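PDB 5DYN: putative peptidase from Bacteroides fragilis, which is a cysteine protease of the clostripain family and probably activates the Bacteroides fragilis toxin by cleavage. Local coordinates for residues A83-Y87 against V109-V113; K154-Y158 against Y214-M218. All blocks are in the same frame, centred on the assembly; numbering follows the deposited sequence.

Interaction 1 (A83-Y87 against V109-V113); sequences ASCYY and VSVGV
Tyr86 and Val109 meet because both send a group anti to the backbone N. In Tyr86 this is CG (chi1 -158°), and the ring is carried toward Val109 and Val111. In Val109 it is CG2; Val109 CG2 lies 3.7 Å from Tyr86 CE2. The other methyl of Val109, CG1, takes the position between the backbone N and the carbonyl carbon. There Val109 CG1 reaches Tyr87, 4.0 Å from Tyr87 CA and 4.1 Å from Tyr87 CD1. One valine thus fits against two successive tyrosines. Val111 divides its methyls too. Val111 CG2 makes an off-centre CH-pi contact with the Tyr86 ring, 4.3 Å from the centroid and 30° off the ring normal. Val111 CG1 turns to Ala83 and stands 3.6 Å from Ala83 CB. Ala83 CB also touches Val113 CG2 at 3.5 Å. The alanine therefore rests on two valines spaced two residues apart on one face of the strand. No hydrogen bond crosses this apolar contact. The polar end of Tyr86 is satisfied elsewhere: its OH hydrogen-bonds to Asp31 OD1. The arrangement is helix-on-sheet packing. The helix segment runs antiparallel to the strand (176°), with the axes 8.2 Å apart. Helix 78-92 lies over strand 110-115, the central strand of the five-stranded sheet. Tyr187 of strand 185-196 and Ile52 of strand 50-53 continue the apolar packing on the flanking strands.

Interaction 2 (K154-Y158 against Y214-M218); sequences KQYYY and YIPRM
This is a loop-to-loop contact centred on an arginine that bonds to main-chain carbonyls. It lies beside the small antiparallel sheet of strands 158-159 and 212-213, in the clostripain-family part of the protein. One loop enters strand 158-159 and the other leaves strand 212-213, at the same end of the pair. Tyr158 also pairs with Thr213 through the backbone. Arg217 NH1 donates to Gln155 O at 2.6 Å, from well above the carbonyl plane (69° out of it). NH2 adds a weak bond to the same oxygen. Lys154 O is near Arg217 NH1 but poorly angled for a bond. Bends at chi2 and chi3 fold the arginine back on its own loop, where Arg217 NE and Arg217 NH2 both bond to Ile215 O, at 2.9 and 2.6 Å. These bonds fix the rotation of the guanidinium, with Ile215 O in its plane. Tyr214 CE1 lies over one face, offset toward the rim, 3.4 Å above the guanidinium plane. Tyr158 and Arg217 cross at a slant, with ring and guanidinium planes 68° apart. Arg217 NH2 comes to the ring edge, 3.9 Å from Tyr158 CE1. The OH of Tyr214 bonds to Asn224 of helix 221-227, and its ring meets Trp122 of the other chain edge-to-face. The Ile215 side chain crosses Tyr158 at about a right angle, and Ile215 CD1 lies 3.6 Å from Tyr158 CG.

Interaction 1 is core and interaction 2 is only partly buried. Their centres are 24 Å apart, on opposite sides of the centre of the chain, and their nearest atoms are about 11 Å apart. They share no helix or strand. Interaction 1 seats a helix on the main sheet with methyls and rings alone. Interaction 2 ties two loops that join the two-stranded sheet, through one arginine to a main-chain carbonyl, with an apolar patch beside it. The other chain does not touch interaction 1, whereas it reaches Tyr156, Tyr157 and Tyr214 in interaction 2. Along the sequence, interaction 1 closes before interaction 2 opens.

Interaction 1 (A83-Y87 against V109-V113)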
loop_
_atom_site.group_PDB
_atom_site.type_symbol
_atom_site.label_atom_id
_atom_site.label_comp_id
_atom_site.label_asym_id
_atom_site.label_seq_id
_atom_site.Cartn_x
_atom_site.Cartn_y
_atom_site.Cartn_z
ATOM N N ALA B 83 1.382 -10.056 5.831
ATOM C CA ALA B 83 0.722 -10.405 4.579
ATOM C C ALA B 83 -0.023 -11.732 4.672
ATOM O O ALA B 83 -1.187 -11.825 4.276
ATOM C CB ALA B 83 1.731 -10.454 3.450
ATOM N N SER B 84 0.651 -12.756 5.189
ATOM C CA SER B 84 0.051 -14.085 5.293
ATOM C C SER B 84 -1.158 -14.078 6.228
ATOM O O SER B 84 -2.155 -14.742 5.953
ATOM C CB SER B 84 1.084 -15.109 5.769
ATOM O OG SER B 84 1.638 -14.737 7.019
ATOM N N CYS B 85 -1.069 -13.324 7.321
ATOM C CA CYS B 85 -2.203 -13.167 8.235
ATOM C C CYS B 85 -3.391 -12.536 7.525
ATOM O O CYS B 85 -4.510 -13.040 7.603
ATOM C CB CYS B 85 -1.819 -12.316 9.447
ATOM S SG CYS B 85 -0.855 -13.180 10.697
ATOM N N TYR B 86 -3.127 -11.427 6.844
ATOM C CA TYR B 86 -4.136 -10.718 6.073
ATOM C C TYR B 86 -4.809 -11.674 5.094
ATOM O O TYR B 86 -6.041 -11.744 5.022
ATOM C CB TYR B 86 -3.507 -9.554 5.306
ATOM C CG TYR B 86 -4.462 -8.450 4.898
ATOM C CD1 TYR B 86 -4.169 -7.113 5.166
ATOM C CD2 TYR B 86 -5.662 -8.739 4.266
ATOM C CE1 TYR B 86 -5.031 -6.106 4.793
ATOM C CE2 TYR B 86 -6.535 -7.736 3.895
ATOM C CZ TYR B 86 -6.216 -6.424 4.160
ATOM O OH TYR B 86 -7.087 -5.429 3.791
ATOM N N TYR B 87 -3.993 -12.419 4.349
ATOM C CA TYR B 87 -4.508 -13.312 3.318
ATOM C C TYR B 87 -5.279 -14.500 3.890
ATOM O O TYR B 87 -6.383 -14.796 3.435
ATOM C CB TYR B 87 -3.374 -13.829 2.434
ATOM C CG TYR B 87 -3.854 -14.863 1.439
ATOM C CD1 TYR B 87 -4.558 -14.483 0.307
ATOM C CD2 TYR B 87 -3.631 -16.221 1.647
ATOM C CE1 TYR B 87 -5.014 -15.417 -0.600
ATOM C CE2 TYR B 87 -4.083 -17.164 0.743
ATOM C CZ TYR B 87 -4.775 -16.754 -0.379
ATOM O OH TYR B 87 -5.232 -17.678 -1.291
ATOM N N VAL B 109 -9.377 -11.697 -1.191
ATOM C CA VAL B 109 -8.395 -10.622 -1.118
ATOM C C VAL B 109 -7.123 -10.994 -1.885
ATOM O O VAL B 109 -6.933 -12.151 -2.267
ATOM C CB VAL B 109 -8.035 -10.298 0.355
ATOM C CG1 VAL B 109 -7.009 -11.292 0.888
ATOM C CG2 VAL B 109 -7.526 -8.869 0.496
ATOM N N SER B 110 -6.263 -10.008 -2.116
ATOM C CA SER B 110 -4.939 -10.247 -2.677
ATOM C C SER B 110 -3.917 -9.340 -1.993
ATOM O O SER B 110 -4.116 -8.131 -1.896
ATOM C CB SER B 110 -4.939 -10.014 -4.188
ATOM O OG SER B 110 -5.140 -8.647 -4.499
ATOM N N VAL B 111 -2.829 -9.931 -1.512
ATOM C CA VAL B 111 -1.795 -9.185 -0.801
ATOM C C VAL B 111 -0.410 -9.486 -1.368
ATOM O O VAL B 111 -0.073 -10.641 -1.632
ATOM C CB VAL B 111 -1.798 -9.509 0.713
ATOM C CG1 VAL B 111 -0.742 -8.688 1.443
ATOM C CG2 VAL B 111 -3.171 -9.260 1.311
ATOM N N GLY B 112 0.389 -8.439 -1.556
ATOM C CA GLY B 112 1.754 -8.605 -2.014
ATOM C C GLY B 112 2.752 -7.896 -1.119
ATOM O O GLY B 112 2.426 -6.895 -0.483
ATOM N N VAL B 113 3.971 -8.419 -1.056
ATOM C CA VAL B 113 5.048 -7.738 -0.347
ATOM C C VAL B 113 6.232 -7.511 -1.277
ATOM O O VAL B 113 6.724 -8.443 -1.913
ATOM C CB VAL B 113 5.518 -8.524 0.887
ATOM C CG1 VAL B 113 6.575 -7.735 1.639
ATOM C CG2 VAL B 113 4.352 -8.822 1.796
#

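Interaction 2 (K154-Y158 against Y214-M218)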
loop_
_atom_site.group_PDB
_atom_site.type_symbol
_atom_site.label_atom_id
_atom_site.label_comp_id
_atom_site.label_asym_id
_atom_site.label_seq_id
_atom_site.Cartn_x
_atom_site.Cartn_y
_atom_site.Cartn_z
ATOM N N LYS B 154 -11.325 4.308 -15.930
ATOM C CA LYS B 154 -10.016 4.670 -15.403
ATOM C C LYS B 154 -8.943 3.661 -15.816
ATOM O O LYS B 154 -8.018 4.006 -16.550
ATOM C CB LYS B 154 -10.072 4.799 -13.882
ATOM C CG LYS B 154 -10.929 5.958 -13.402
ATOM C CD LYS B 154 -10.913 6.079 -11.888
ATOM C CE LYS B 154 -11.816 7.208 -11.419
ATOM N NZ LYS B 154 -11.494 8.476 -12.119
ATOM N N GLN B 155 -9.075 2.423 -15.344
ATOM C CA GLN B 155 -8.149 1.345 -15.696
ATOM C C GLN B 155 -6.690 1.761 -15.497
ATOM O O GLN B 155 -5.862 1.620 -16.399
ATOM C CB GLN B 155 -8.383 0.893 -17.142
ATOM C CG GLN B 155 -9.796 0.370 -17.395
ATOM C CD GLN B 155 -9.957 -0.268 -18.763
ATOM O OE1 GLN B 155 -10.033 0.421 -19.779
ATOM N NE2 GLN B 155 -10.008 -1.592 -18.795
ATOM N N TYR B 156 -6.391 2.277 -14.308
ATOM C CA TYR B 156 -5.081 2.846 -14.006
ATOM C C TYR B 156 -3.970 1.814 -13.870
ATOM O O TYR B 156 -2.842 2.052 -14.292
ATOM C CB TYR B 156 -5.140 3.652 -12.708
ATOM C CG TYR B 156 -5.994 4.896 -12.758
ATOM C CD1 TYR B 156 -6.312 5.504 -13.965
ATOM C CD2 TYR B 156 -6.472 5.471 -11.586
ATOM C CE1 TYR B 156 -7.091 6.650 -14.004
ATOM C CE2 TYR B 156 -7.249 6.613 -11.612
ATOM C CZ TYR B 156 -7.555 7.199 -12.821
ATOM O OH TYR B 156 -8.330 8.335 -12.838
ATOM N N TYR B 157 -4.286 0.675 -13.266
ATOM C CA TYR B 157 -3.249 -0.237 -12.800
ATOM C C TYR B 157 -3.256 -1.584 -13.514
ATOM O O TYR B 157 -4.243 -2.317 -13.472
ATOM C CB TYR B 157 -3.395 -0.452 -11.292
ATOM C CG TYR B 157 -3.724 0.816 -10.541
ATOM C CD1 TYR B 157 -2.738 1.751 -10.250
ATOM C CD2 TYR B 157 -5.026 1.085 -10.132
ATOM C CE1 TYR B 157 -3.037 2.918 -9.569
ATOM C CE2 TYR B 157 -5.334 2.249 -9.453
ATOM C CZ TYR B 157 -4.336 3.161 -9.174
ATOM O OH TYR B 157 -4.637 4.318 -8.496
ATOM N N TYR B 158 -2.141 -1.901 -14.164
ATOM C CA TYR B 158 -1.955 -3.197 -14.803
ATOM C C TYR B 158 -0.782 -3.932 -14.174
ATOM O O TYR B 158 0.095 -3.313 -13.574
ATOM C CB TYR B 158 -1.715 -3.038 -16.301
ATOM C CG TYR B 158 -2.921 -2.584 -17.082
ATOM C CD1 TYR B 158 -3.233 -1.236 -17.194
ATOM C CD2 TYR B 158 -3.745 -3.504 -17.721
ATOM C CE1 TYR B 158 -4.335 -0.816 -17.917
ATOM C CE2 TYR B 158 -4.846 -3.094 -18.447
ATOM C CZ TYR B 158 -5.137 -1.750 -18.540
ATOM O OH TYR B 158 -6.234 -1.336 -19.260
ATOM N N TYR B 214 1.571 1.695 -14.315
ATOM C CA TYR B 214 0.734 2.513 -15.175
ATOM C C TYR B 214 1.055 2.204 -16.632
ATOM O O TYR B 214 2.150 1.741 -16.954
ATOM C CB TYR B 214 0.928 4.004 -14.879
ATOM C CG TYR B 214 0.111 4.910 -15.773
ATOM C CD1 TYR B 214 -1.267 5.005 -15.625
ATOM C CD2 TYR B 214 0.716 5.666 -16.767
ATOM C CE1 TYR B 214 -2.017 5.827 -16.440
ATOM C CE2 TYR B 214 -0.027 6.491 -17.588
ATOM C CZ TYR B 214 -1.392 6.568 -17.420
ATOM O OH TYR B 214 -2.131 7.392 -18.237
ATOM N N ILE B 215 0.080 2.429 -17.505
ATOM C CA ILE B 215 0.293 2.313 -18.939
ATOM C C ILE B 215 -0.368 3.499 -19.627
ATOM O O ILE B 215 -1.553 3.757 -19.414
ATOM C CB ILE B 215 -0.273 0.995 -19.513
ATOM C CG1 ILE B 215 0.343 -0.216 -18.809
ATOM C CG2 ILE B 215 -0.020 0.916 -21.009
ATOM C CD1 ILE B 215 -0.210 -1.539 -19.274
ATOM N N PRO B 216 0.407 4.240 -20.434
ATOM C CA PRO B 216 -0.109 5.386 -21.188
ATOM C C PRO B 216 -1.261 5.002 -22.117
ATOM O O PRO B 216 -1.339 3.866 -22.586
ATOM C CB PRO B 216 1.110 5.854 -21.988
ATOM C CG PRO B 216 2.275 5.412 -21.179
ATOM C CD PRO B 216 1.863 4.093 -20.591
ATOM N N ARG B 217 -2.147 5.958 -22.372
ATOM C CA ARG B 217 -3.334 5.722 -23.180
ATOM C C ARG B 217 -3.724 7.016 -23.881
ATOM O O ARG B 217 -3.596 8.099 -23.310
ATOM C CB ARG B 217 -4.482 5.213 -22.307
ATOM C CG ARG B 217 -4.907 6.228 -21.257
ATOM C CD ARG B 217 -5.354 5.568 -19.980
ATOM N NE ARG B 217 -4.333 4.683 -19.435
ATOM C CZ ARG B 217 -4.567 3.808 -18.465
ATOM N NH1 ARG B 217 -5.783 3.717 -17.946
ATOM N NH2 ARG B 217 -3.596 3.026 -18.017
ATOM N N MET B 218 -4.190 6.898 -25.120
ATOM C CA MET B 218 -4.564 8.059 -25.921
ATOM C C MET B 218 -5.661 8.888 -25.256
ATOM O O MET B 218 -5.713 10.106 -25.414
ATOM C CB MET B 218 -5.025 7.617 -27.314
ATOM C CG MET B 218 -3.921 7.059 -28.196
ATOM S SD MET B 218 -2.650 8.280 -28.573
ATOM C CE MET B 218 -1.530 7.304 -29.573
#